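Sterol regulatory element-binding protein cleavage-activating protein (Schizosaccharomyces pombe, PDB 4YHC) acts as the escort protein required for sre1 processing when sterol or oxygen is low, and is represented here by its WD40 domain. Local coordinates at residues E71-T76 / V89-K94; L77-L82 / L121-M126; K94-I99 / M108-Y113; N137-V142 / I149-L154. The protein carries 9 engineered substitutions. All coordinates share one frame; numbering follows the deposited sequence.

Interaction 1: residues E71-T76 / V89-K94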
# COMPACT_ATOMS: atom_id res chain seq x y z
N GLU A 71 -10.54 25.69 1.63
CA GLU A 71 -10.29 27.05 1.16
C GLU A 71 -8.82 27.38 1.11
O GLU A 71 -8.45 28.51 0.79
CB GLU A 71 -10.98 28.07 2.09
CG GLU A 71 -12.49 27.95 2.06
CD GLU A 71 -13.06 26.88 2.99
OE1 GLU A 71 -14.19 26.47 2.76
OE2 GLU A 71 -12.37 26.43 3.93
N GLN A 72 -7.96 26.40 1.43
CA GLN A 72 -6.54 26.58 1.29
C GLN A 72 -5.96 25.64 0.22
O GLN A 72 -4.72 25.43 0.15
CB GLN A 72 -5.85 26.40 2.65
CG GLN A 72 -6.22 27.47 3.70
CD GLN A 72 -6.05 27.01 5.15
OE1 GLN A 72 -5.90 25.81 5.45
NE2 GLN A 72 -6.10 27.98 6.09
N MET A 73 -6.85 25.11 -0.63
CA MET A 73 -6.51 24.06 -1.60
C MET A 73 -6.99 24.46 -2.98
O MET A 73 -7.96 25.17 -3.07
CB MET A 73 -7.20 22.73 -1.27
CG MET A 73 -6.53 21.99 -0.12
SD MET A 73 -4.93 21.23 -0.57
CE MET A 73 -5.37 19.84 -1.56
N PRO A 74 -6.37 23.93 -4.04
CA PRO A 74 -6.95 24.11 -5.37
C PRO A 74 -8.36 23.56 -5.47
O PRO A 74 -8.74 22.73 -4.69
CB PRO A 74 -5.97 23.37 -6.32
CG PRO A 74 -5.11 22.51 -5.42
CD PRO A 74 -5.10 23.18 -4.06
N ARG A 75 -9.14 24.03 -6.43
CA ARG A 75 -10.53 23.65 -6.51
C ARG A 75 -10.67 22.31 -7.18
O ARG A 75 -11.75 21.73 -7.17
CB ARG A 75 -11.39 24.74 -7.18
CG ARG A 75 -11.36 24.79 -8.69
CD ARG A 75 -12.57 25.50 -9.29
NE ARG A 75 -13.18 24.71 -10.37
CZ ARG A 75 -14.01 23.68 -10.18
NH1 ARG A 75 -14.36 23.29 -8.95
NH2 ARG A 75 -14.49 23.03 -11.23
N THR A 76 -9.58 21.80 -7.74
CA THR A 76 -9.52 20.46 -8.28
C THR A 76 -8.35 19.72 -7.67
O THR A 76 -7.27 20.31 -7.41
CB THR A 76 -9.36 20.42 -9.81
OG1 THR A 76 -8.17 21.14 -10.20
CG2 THR A 76 -10.58 21.01 -10.50
N VAL A 89 5.30 16.07 -0.18
CA VAL A 89 4.04 15.64 -0.80
C VAL A 89 3.90 16.37 -2.13
O VAL A 89 4.27 17.59 -2.23
CB VAL A 89 2.85 15.96 0.10
CG1 VAL A 89 1.59 15.31 -0.44
CG2 VAL A 89 3.05 15.40 1.49
N SER A 90 3.42 15.63 -3.14
CA SER A 90 3.04 16.20 -4.44
C SER A 90 1.58 16.16 -4.60
O SER A 90 1.00 15.09 -4.49
CB SER A 90 3.62 15.43 -5.64
OG SER A 90 3.28 14.04 -5.57
N LEU A 91 0.98 17.32 -4.84
CA LEU A 91 -0.45 17.45 -5.07
C LEU A 91 -0.67 17.87 -6.54
O LEU A 91 0.01 18.76 -7.03
CB LEU A 91 -1.03 18.51 -4.16
CG LEU A 91 -0.99 18.39 -2.65
CD1 LEU A 91 -1.62 19.64 -2.05
CD2 LEU A 91 -1.76 17.15 -2.22
N PHE A 92 -1.61 17.24 -7.22
CA PHE A 92 -1.91 17.57 -8.59
C PHE A 92 -3.34 18.02 -8.70
O PHE A 92 -4.27 17.26 -8.34
CB PHE A 92 -1.74 16.33 -9.50
CG PHE A 92 -0.31 15.98 -9.79
CD1 PHE A 92 0.50 15.45 -8.80
CD2 PHE A 92 0.23 16.18 -11.09
CE1 PHE A 92 1.82 15.16 -9.05
CE2 PHE A 92 1.54 15.88 -11.33
CZ PHE A 92 2.34 15.40 -10.31
N SER A 93 -3.53 19.24 -9.17
CA SER A 93 -4.86 19.69 -9.61
C SER A 93 -5.03 19.33 -11.08
O SER A 93 -4.19 18.60 -11.65
CB SER A 93 -5.01 21.20 -9.36
OG SER A 93 -4.07 21.92 -10.17
N LYS A 94 -6.10 19.81 -11.74
CA LYS A 94 -6.29 19.53 -13.14
C LYS A 94 -5.17 20.10 -14.03
O LYS A 94 -4.85 19.49 -15.05
CB LYS A 94 -7.67 19.99 -13.65
CG LYS A 94 -7.88 21.50 -13.66
CD LYS A 94 -9.31 21.91 -14.06
CE LYS A 94 -9.59 23.36 -13.64
NZ LYS A 94 -11.03 23.74 -13.63
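Leu91 is the first residue of 89-94 to meet the loop 71-76. Its CD1 lies 3.8 Å from CE of Met73, and the two side chains cross at about a right angle. A bend at chi3 (-74°) sets this CE beside the leucine. Phe92 points away from the loop, and its ring packs on Leu140 and Val142 of the next sheet. Ser93 follows the strand and turns CB back toward the loop. This CB sits 3.9 Å from CB of Pro74 and 3.1 Å from O of Thr76. OG of Ser93 bonds to Thr96 N, within the turn into the next strand. Lys94 N then donates to OG1 of Thr76 over 2.9 Å, in a nearly straight bond (170° at the hydrogen). Beyond CG the lysine chain is extended and runs across the threonine, with CD 3.9 Å from CG2 of Thr76. At its end, NZ comes within 4.0 Å of NE of Arg75. The loop joins the outer edge of one propeller blade to the innermost strand of the next. One hydroxyl-to-backbone bond ties it to the turn after strand 88-92, while the two like charges probably repel, consistent with the poor order of Arg75.

Interaction 2: residues L77-L82 / L121-M126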
# COMPACT_ATOMS: atom_id res chain seq x y z
N LEU A 77 -8.50 18.41 -7.49
CA LEU A 77 -7.38 17.61 -6.95
C LEU A 77 -7.51 16.27 -7.60
O LEU A 77 -8.46 15.55 -7.31
CB LEU A 77 -7.53 17.48 -5.45
CG LEU A 77 -6.37 17.42 -4.43
CD1 LEU A 77 -6.63 16.36 -3.36
CD2 LEU A 77 -4.98 17.28 -4.99
N LYS A 78 -6.60 15.97 -8.52
CA LYS A 78 -6.64 14.73 -9.21
C LYS A 78 -5.73 13.66 -8.56
O LYS A 78 -5.94 12.49 -8.80
CB LYS A 78 -6.12 14.93 -10.64
CG LYS A 78 -6.95 15.70 -11.65
CD LYS A 78 -6.42 15.37 -13.07
CE LYS A 78 -7.47 15.31 -14.16
NZ LYS A 78 -7.04 14.40 -15.26
N ALA A 79 -4.65 14.04 -7.86
CA ALA A 79 -3.76 13.00 -7.27
C ALA A 79 -2.92 13.60 -6.18
O ALA A 79 -2.69 14.81 -6.14
CB ALA A 79 -2.82 12.42 -8.32
N ILE A 80 -2.51 12.70 -5.29
CA ILE A 80 -1.57 13.00 -4.23
C ILE A 80 -0.54 11.92 -4.14
O ILE A 80 -0.84 10.78 -4.45
CB ILE A 80 -2.28 13.13 -2.87
CG1 ILE A 80 -1.24 13.45 -1.80
CG2 ILE A 80 -3.03 11.85 -2.47
CD1 ILE A 80 -1.85 13.62 -0.43
N ALA A 81 0.68 12.26 -3.74
CA ALA A 81 1.67 11.23 -3.51
C ALA A 81 2.76 11.75 -2.62
O ALA A 81 2.95 12.98 -2.50
CB ALA A 81 2.21 10.71 -4.81
N LEU A 82 3.37 10.85 -1.87
CA LEU A 82 4.45 11.19 -0.96
C LEU A 82 5.70 10.63 -1.44
O LEU A 82 5.70 9.53 -2.04
CB LEU A 82 4.20 10.57 0.41
CG LEU A 82 3.08 11.14 1.28
CD1 LEU A 82 1.84 10.33 1.09
CD2 LEU A 82 3.48 10.98 2.73
N LEU A 121 -5.31 10.05 -12.96
CA LEU A 121 -3.87 10.02 -12.72
C LEU A 121 -3.43 9.05 -11.65
O LEU A 121 -4.09 8.93 -10.62
CB LEU A 121 -3.39 11.39 -12.26
CG LEU A 121 -3.53 12.56 -13.20
CD1 LEU A 121 -2.57 13.63 -12.69
CD2 LEU A 121 -3.22 12.21 -14.66
N ASN A 122 -2.28 8.43 -11.86
CA ASN A 122 -1.54 7.83 -10.77
C ASN A 122 -0.17 8.48 -10.75
O ASN A 122 0.40 8.63 -11.82
CB ASN A 122 -1.43 6.35 -11.02
CG ASN A 122 -1.05 5.59 -9.78
OD1 ASN A 122 -1.10 6.11 -8.66
ND2 ASN A 122 -0.64 4.33 -9.98
N VAL A 123 0.32 8.91 -9.56
CA VAL A 123 1.62 9.57 -9.44
C VAL A 123 2.56 8.87 -8.49
O VAL A 123 2.12 8.47 -7.47
CB VAL A 123 1.43 11.00 -8.93
CG1 VAL A 123 2.79 11.65 -8.77
CG2 VAL A 123 0.59 11.80 -9.90
N PHE A 124 3.85 8.75 -8.82
CA PHE A 124 4.81 8.00 -8.00
C PHE A 124 6.06 8.79 -7.98
O PHE A 124 6.45 9.28 -9.00
CB PHE A 124 5.32 6.70 -8.69
CG PHE A 124 4.28 5.92 -9.33
CD1 PHE A 124 3.35 5.29 -8.59
CD2 PHE A 124 4.27 5.78 -10.70
CE1 PHE A 124 2.39 4.53 -9.18
CE2 PHE A 124 3.31 5.04 -11.31
CZ PHE A 124 2.35 4.42 -10.55
N TRP A 125 6.71 8.86 -6.83
CA TRP A 125 8.07 9.36 -6.69
C TRP A 125 9.09 8.22 -6.75
O TRP A 125 8.91 7.18 -6.09
CB TRP A 125 8.23 9.97 -5.31
CG TRP A 125 7.47 11.25 -5.05
CD1 TRP A 125 6.14 11.40 -5.00
CD2 TRP A 125 8.02 12.50 -4.71
NE1 TRP A 125 5.82 12.66 -4.63
CE2 TRP A 125 6.97 13.36 -4.44
CE3 TRP A 125 9.32 12.96 -4.55
CZ2 TRP A 125 7.15 14.72 -4.08
CZ3 TRP A 125 9.53 14.29 -4.14
CH2 TRP A 125 8.45 15.16 -3.94
N MET A 126 10.17 8.40 -7.49
CA MET A 126 11.21 7.41 -7.46
C MET A 126 12.57 8.09 -7.23
O MET A 126 12.82 9.14 -7.77
CB MET A 126 11.23 6.61 -8.74
CG MET A 126 9.83 5.99 -9.06
SD MET A 126 9.87 5.00 -10.54
CE MET A 126 10.31 3.48 -9.79
O HOH W 1 -7.07 11.16 -11.14
O HOH W 2 -1.60 9.06 -7.14
O HOH W 3 5.20 8.11 -4.52
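Two blades of the WD40 beta-propeller meet here through their innermost strands, 79-82 and 121-126, which in this fold line the central channel. Ala79 and Ala81 face Leu121, Val123 and Trp125. The strand axes run 18° from parallel and come no closer than 6.5 Å, too far for direct backbone pairing. CB of Ala79 rests 3.8 Å from CG2 of Val123. CB of Ala81 lies 3.5 Å from O of Val123. At the start, CD of Lys78 touches CG of Leu121 at 4.0 Å, while NZ of the lysine bonds to Ser119 O. Lys78 and Ala79 form a classic beta bulge opposite Phe92. Trp125 closes the other end. Leu82 C lies over one face of its ring, 3.6 Å above the plane and toward the rim. CB of Ala81 meets the ring edge in its plane, 4.0 Å from CD1 of Trp125. NE1 bonds to Ser90 OG, which also bonds to Ala81 O. An alanine in place of Trp125 would probably leave Ser90 OG without its indole partner and open a gap beside Ala81 and Leu82. Three waters span the strands; one accepts from Trp125 N and donates to Leu82 O, 2.9 Å from each.

Interaction 3: residues K94-I99 / M108-Y113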
# COMPACT_ATOMS: atom_id res chain seq x y z
N LYS A 94 -6.10 19.81 -11.74
CA LYS A 94 -6.29 19.53 -13.14
C LYS A 94 -5.17 20.10 -14.03
O LYS A 94 -4.85 19.49 -15.05
CB LYS A 94 -7.67 19.99 -13.65
CG LYS A 94 -7.88 21.50 -13.66
CD LYS A 94 -9.31 21.91 -14.06
CE LYS A 94 -9.59 23.36 -13.64
NZ LYS A 94 -11.03 23.74 -13.63
N ASP A 95 -4.56 21.21 -13.64
CA ASP A 95 -3.51 21.83 -14.45
C ASP A 95 -2.23 22.17 -13.73
O ASP A 95 -1.29 22.67 -14.36
CB ASP A 95 -4.02 23.11 -15.16
CG ASP A 95 -4.57 24.15 -14.22
OD1 ASP A 95 -4.14 24.26 -13.06
OD2 ASP A 95 -5.47 24.90 -14.67
N THR A 96 -2.14 21.89 -12.43
CA THR A 96 -0.95 22.32 -11.67
C THR A 96 -0.46 21.27 -10.69
O THR A 96 -1.27 20.58 -10.04
CB THR A 96 -1.31 23.60 -10.91
OG1 THR A 96 -2.08 24.46 -11.78
CG2 THR A 96 -0.10 24.34 -10.41
N LEU A 97 0.86 21.15 -10.58
CA LEU A 97 1.44 20.36 -9.53
C LEU A 97 2.13 21.25 -8.51
O LEU A 97 2.73 22.31 -8.83
CB LEU A 97 2.36 19.28 -10.10
CG LEU A 97 3.75 19.64 -10.55
CD1 LEU A 97 4.82 19.53 -9.48
CD2 LEU A 97 4.12 18.71 -11.71
N PHE A 98 2.00 20.82 -7.26
CA PHE A 98 2.52 21.53 -6.14
C PHE A 98 3.35 20.60 -5.31
O PHE A 98 2.89 19.53 -4.94
CB PHE A 98 1.34 22.01 -5.29
CG PHE A 98 0.26 22.79 -6.02
CD1 PHE A 98 -0.82 22.16 -6.58
CD2 PHE A 98 0.24 24.19 -5.99
CE1 PHE A 98 -1.87 22.85 -7.16
CE2 PHE A 98 -0.82 24.90 -6.55
CZ PHE A 98 -1.87 24.23 -7.17
N ILE A 99 4.55 20.99 -4.94
CA ILE A 99 5.46 20.17 -4.16
C ILE A 99 5.68 20.86 -2.83
O ILE A 99 6.26 21.99 -2.81
CB ILE A 99 6.85 20.01 -4.79
CG1 ILE A 99 6.77 19.43 -6.21
CG2 ILE A 99 7.78 19.22 -3.88
CD1 ILE A 99 6.08 18.10 -6.33
N MET A 108 7.45 24.37 -2.12
CA MET A 108 8.77 24.39 -2.68
C MET A 108 8.65 24.74 -4.15
O MET A 108 9.55 25.33 -4.74
CB MET A 108 9.45 23.01 -2.62
CG MET A 108 9.44 22.30 -1.29
SD MET A 108 10.45 23.21 -0.13
CE MET A 108 12.08 22.72 -0.68
N LEU A 109 7.57 24.32 -4.77
CA LEU A 109 7.50 24.44 -6.22
C LEU A 109 6.07 24.31 -6.67
O LEU A 109 5.25 23.59 -6.05
CB LEU A 109 8.42 23.39 -6.87
CG LEU A 109 8.42 23.22 -8.38
CD1 LEU A 109 9.75 22.68 -8.83
CD2 LEU A 109 7.34 22.26 -8.85
N GLN A 110 5.78 25.04 -7.73
CA GLN A 110 4.51 24.97 -8.42
C GLN A 110 4.81 24.94 -9.91
O GLN A 110 5.62 25.72 -10.36
CB GLN A 110 3.67 26.15 -8.05
CG GLN A 110 2.35 26.24 -8.77
CD GLN A 110 1.57 27.46 -8.31
OE1 GLN A 110 1.77 27.92 -7.22
NE2 GLN A 110 0.66 27.95 -9.14
N HIS A 111 4.12 24.08 -10.67
CA HIS A 111 4.45 23.82 -12.06
C HIS A 111 3.23 23.42 -12.83
O HIS A 111 2.50 22.51 -12.39
CB HIS A 111 5.48 22.70 -12.19
CG HIS A 111 6.03 22.55 -13.57
ND1 HIS A 111 7.10 23.30 -14.02
CD2 HIS A 111 5.68 21.72 -14.59
CE1 HIS A 111 7.38 22.94 -15.27
NE2 HIS A 111 6.52 22.00 -15.64
N SER A 112 2.99 24.05 -14.00
CA SER A 112 1.77 23.74 -14.72
C SER A 112 1.97 22.60 -15.72
O SER A 112 3.06 22.41 -16.21
CB SER A 112 1.19 25.00 -15.32
OG SER A 112 0.84 25.83 -14.24
N TYR A 113 0.95 21.77 -15.94
CA TYR A 113 1.19 20.48 -16.58
C TYR A 113 -0.04 20.12 -17.38
O TYR A 113 -1.16 20.51 -17.00
CB TYR A 113 1.59 19.38 -15.53
CG TYR A 113 0.41 18.75 -14.83
CD1 TYR A 113 -0.19 19.35 -13.72
CD2 TYR A 113 -0.13 17.58 -15.30
CE1 TYR A 113 -1.31 18.83 -13.15
CE2 TYR A 113 -1.22 17.05 -14.72
CZ TYR A 113 -1.82 17.68 -13.66
OH TYR A 113 -2.95 17.09 -13.11
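O of Ile99 is gripped by two amides, Met108 N at 2.7 Å and, weakly, Leu109 N at 3.3 Å. Met108 and Leu109 thus form a classic beta bulge opposite Ile99, in the outer hairpin of a WD40 propeller blade. Further along, Leu97 and His111 exchange both backbone bonds. On the face of Leu97, Ile99, Leu109 and His111, CD2 of Leu109 touches CD1 of Leu97 (3.8 Å) and CG1 of Ile99 (3.9 Å). On the other face, Gln110 is extended from a CG anti to its backbone N (chi1 177°). It lies alongside Phe98, with amide and ring planes 47° apart. Its CG packs 3.5 Å from CG2 of Thr96, a methyl that also covers one face of the Phe98 ring near the rim. Tyr113 ends the pairing. Its OH makes a very short bond, doubtful in length, to Ser93 O, its ring meets Phe92 edge-to-face, and it packs on Leu121. An alanine at Tyr113 would probably open a gap between the hairpin, Phe92 and Leu121. CE1 of Tyr113 lies 3.3 Å from Thr96 N. Tyr113 N donates to Asp95 O over 2.9 Å from well above the carbonyl plane, 42° out of it.

Interaction 4: residues N137-V142 / I149-L154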
# COMPACT_ATOMS: atom_id res chain seq x y z
N ASN A 137 17.66 14.35 -5.73
CA ASN A 137 17.03 14.21 -7.01
C ASN A 137 15.99 13.10 -7.02
O ASN A 137 16.19 12.08 -6.38
CB ASN A 137 18.09 13.88 -8.03
CG ASN A 137 17.56 13.97 -9.41
OD1 ASN A 137 17.53 12.99 -10.15
ND2 ASN A 137 17.03 15.14 -9.73
N PHE A 138 14.88 13.32 -7.72
CA PHE A 138 13.80 12.35 -7.82
C PHE A 138 13.34 12.29 -9.24
O PHE A 138 13.47 13.27 -9.97
CB PHE A 138 12.56 12.73 -6.97
CG PHE A 138 12.80 12.77 -5.49
CD1 PHE A 138 12.78 11.59 -4.71
CD2 PHE A 138 13.09 13.96 -4.88
CE1 PHE A 138 12.99 11.64 -3.35
CE2 PHE A 138 13.31 14.01 -3.50
CZ PHE A 138 13.27 12.86 -2.74
N GLU A 139 12.76 11.15 -9.62
CA GLU A 139 11.86 11.10 -10.75
C GLU A 139 10.41 11.03 -10.32
O GLU A 139 10.05 10.21 -9.48
CB GLU A 139 12.25 9.95 -11.64
CG GLU A 139 13.62 10.21 -12.24
CD GLU A 139 14.12 9.06 -13.08
OE1 GLU A 139 14.27 7.95 -12.50
OE2 GLU A 139 14.32 9.30 -14.31
N LEU A 140 9.59 11.94 -10.84
CA LEU A 140 8.20 12.03 -10.51
C LEU A 140 7.46 11.52 -11.72
O LEU A 140 7.52 12.16 -12.81
CB LEU A 140 7.76 13.47 -10.24
CG LEU A 140 6.91 13.89 -9.07
CD1 LEU A 140 6.29 15.27 -9.31
CD2 LEU A 140 5.86 12.88 -8.64
N VAL A 141 6.74 10.42 -11.55
CA VAL A 141 6.09 9.78 -12.68
C VAL A 141 4.60 10.00 -12.61
O VAL A 141 3.94 9.77 -11.58
CB VAL A 141 6.40 8.28 -12.69
CG1 VAL A 141 5.73 7.57 -13.87
CG2 VAL A 141 7.93 8.05 -12.73
N VAL A 142 4.04 10.41 -13.73
CA VAL A 142 2.63 10.67 -13.84
C VAL A 142 2.06 9.77 -14.88
O VAL A 142 2.45 9.82 -16.06
CB VAL A 142 2.39 12.14 -14.25
CG1 VAL A 142 0.91 12.43 -14.34
CG2 VAL A 142 3.00 13.04 -13.20
N ILE A 149 2.45 8.20 -20.17
CA ILE A 149 3.29 8.24 -19.01
C ILE A 149 4.31 9.34 -19.18
O ILE A 149 5.14 9.28 -20.12
CB ILE A 149 4.08 6.94 -18.84
CG1 ILE A 149 3.13 5.78 -18.66
CG2 ILE A 149 5.01 7.02 -17.64
CD1 ILE A 149 3.82 4.46 -18.76
N GLN A 150 4.32 10.28 -18.23
CA GLN A 150 5.28 11.38 -18.18
C GLN A 150 6.23 11.22 -17.02
O GLN A 150 5.85 10.88 -15.87
CB GLN A 150 4.56 12.72 -18.05
CG GLN A 150 3.47 12.92 -19.08
CD GLN A 150 2.73 14.21 -18.94
OE1 GLN A 150 3.32 15.24 -18.65
NE2 GLN A 150 1.42 14.18 -19.16
N VAL A 151 7.50 11.50 -17.29
CA VAL A 151 8.48 11.49 -16.20
C VAL A 151 9.27 12.76 -16.09
O VAL A 151 9.82 13.26 -17.06
CB VAL A 151 9.35 10.21 -16.14
CG1 VAL A 151 9.03 9.23 -17.25
CG2 VAL A 151 10.81 10.51 -15.94
N PHE A 152 9.20 13.31 -14.87
CA PHE A 152 9.74 14.59 -14.55
C PHE A 152 10.95 14.39 -13.70
O PHE A 152 10.99 13.53 -12.84
CB PHE A 152 8.76 15.41 -13.77
CG PHE A 152 7.55 15.83 -14.55
CD1 PHE A 152 6.42 15.07 -14.57
CD2 PHE A 152 7.51 17.07 -15.18
CE1 PHE A 152 5.28 15.47 -15.25
CE2 PHE A 152 6.37 17.50 -15.83
CZ PHE A 152 5.25 16.70 -15.87
N SER A 153 11.98 15.18 -13.96
CA SER A 153 13.14 15.19 -13.08
C SER A 153 12.93 16.34 -12.12
O SER A 153 12.64 17.48 -12.54
CB SER A 153 14.46 15.39 -13.84
OG SER A 153 15.51 15.47 -12.91
N LEU A 154 13.02 16.01 -10.84
CA LEU A 154 12.75 16.94 -9.77
C LEU A 154 13.98 17.03 -8.93
O LEU A 154 14.42 16.01 -8.39
CB LEU A 154 11.55 16.43 -8.95
CG LEU A 154 11.16 17.19 -7.70
CD1 LEU A 154 10.83 18.66 -7.98
CD2 LEU A 154 9.99 16.47 -7.06
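The two middle strands of a WD40 propeller blade form this antiparallel hairpin, predicted to belong to the third WD repeat. Phe138, Leu140 and Val142 pair with Leu154, Phe152 and Gln150, each pair sharing two backbone hydrogen bonds. The six bonds are of even length, and their angles at the hydrogen run from 157° to 173°. Between them, Glu139 with Ser153 and Val141 with Val151 are non-hydrogen-bonded pairs. The face with Leu140, Phe152 and Leu154 is apolar near its middle. CB of Leu140 lies 4.2 Å from CB of Phe152. CG2 of Val142 reaches CE1 of Phe152 at 3.9 Å, and these two side chains cross obliquely. This face adjoins the preceding blade, where Phe138 packs on Asp83. Within its own blade Phe138 meets Trp125 edge-to-face. The face with Val141 is turned to the following blade, where Val141 packs on Ile189. Here CG1 of Val141 is 3.9 Å from CG2 of Ile149. Glu139 and Val151 lie side by side, with OE2 of the glutamate 4.1 Å from CG2 of the valine. That carboxylate has a long, weak ion pair with Lys203. ND2 of Asn137 comes 3.1 Å from Leu154 O at a poor hydrogen-bond angle. O of Leu140 sits in the plane of the Phe152 ring, at its edge, 3.6 Å from CD1 of Phe152.

Overall arrangement
Three of the contacts lie in or beside one blade and one in the next. Interactions 1 and 3 share Lys94 and the sheet of strands 79-82, 88-92, 96-101 and 106-112; their centres are about 9 Å apart. Interaction 4 lies within the sheet that begins with strand 121-127, its centre about 18 Å from that of interaction 1. Interaction 2 joins the two sheets, with its centre about 10 Å from interaction 4 and 11 Å from interaction 1. Along the chain, interactions 1 and 2 alternate, interaction 3 is nested inside interaction 2, and interaction 4 follows. Interactions 1, 3 and 4 hold single blades together, and interaction 2 joins the two blades; nearly all lie within the region that by similarity interacts with sre1.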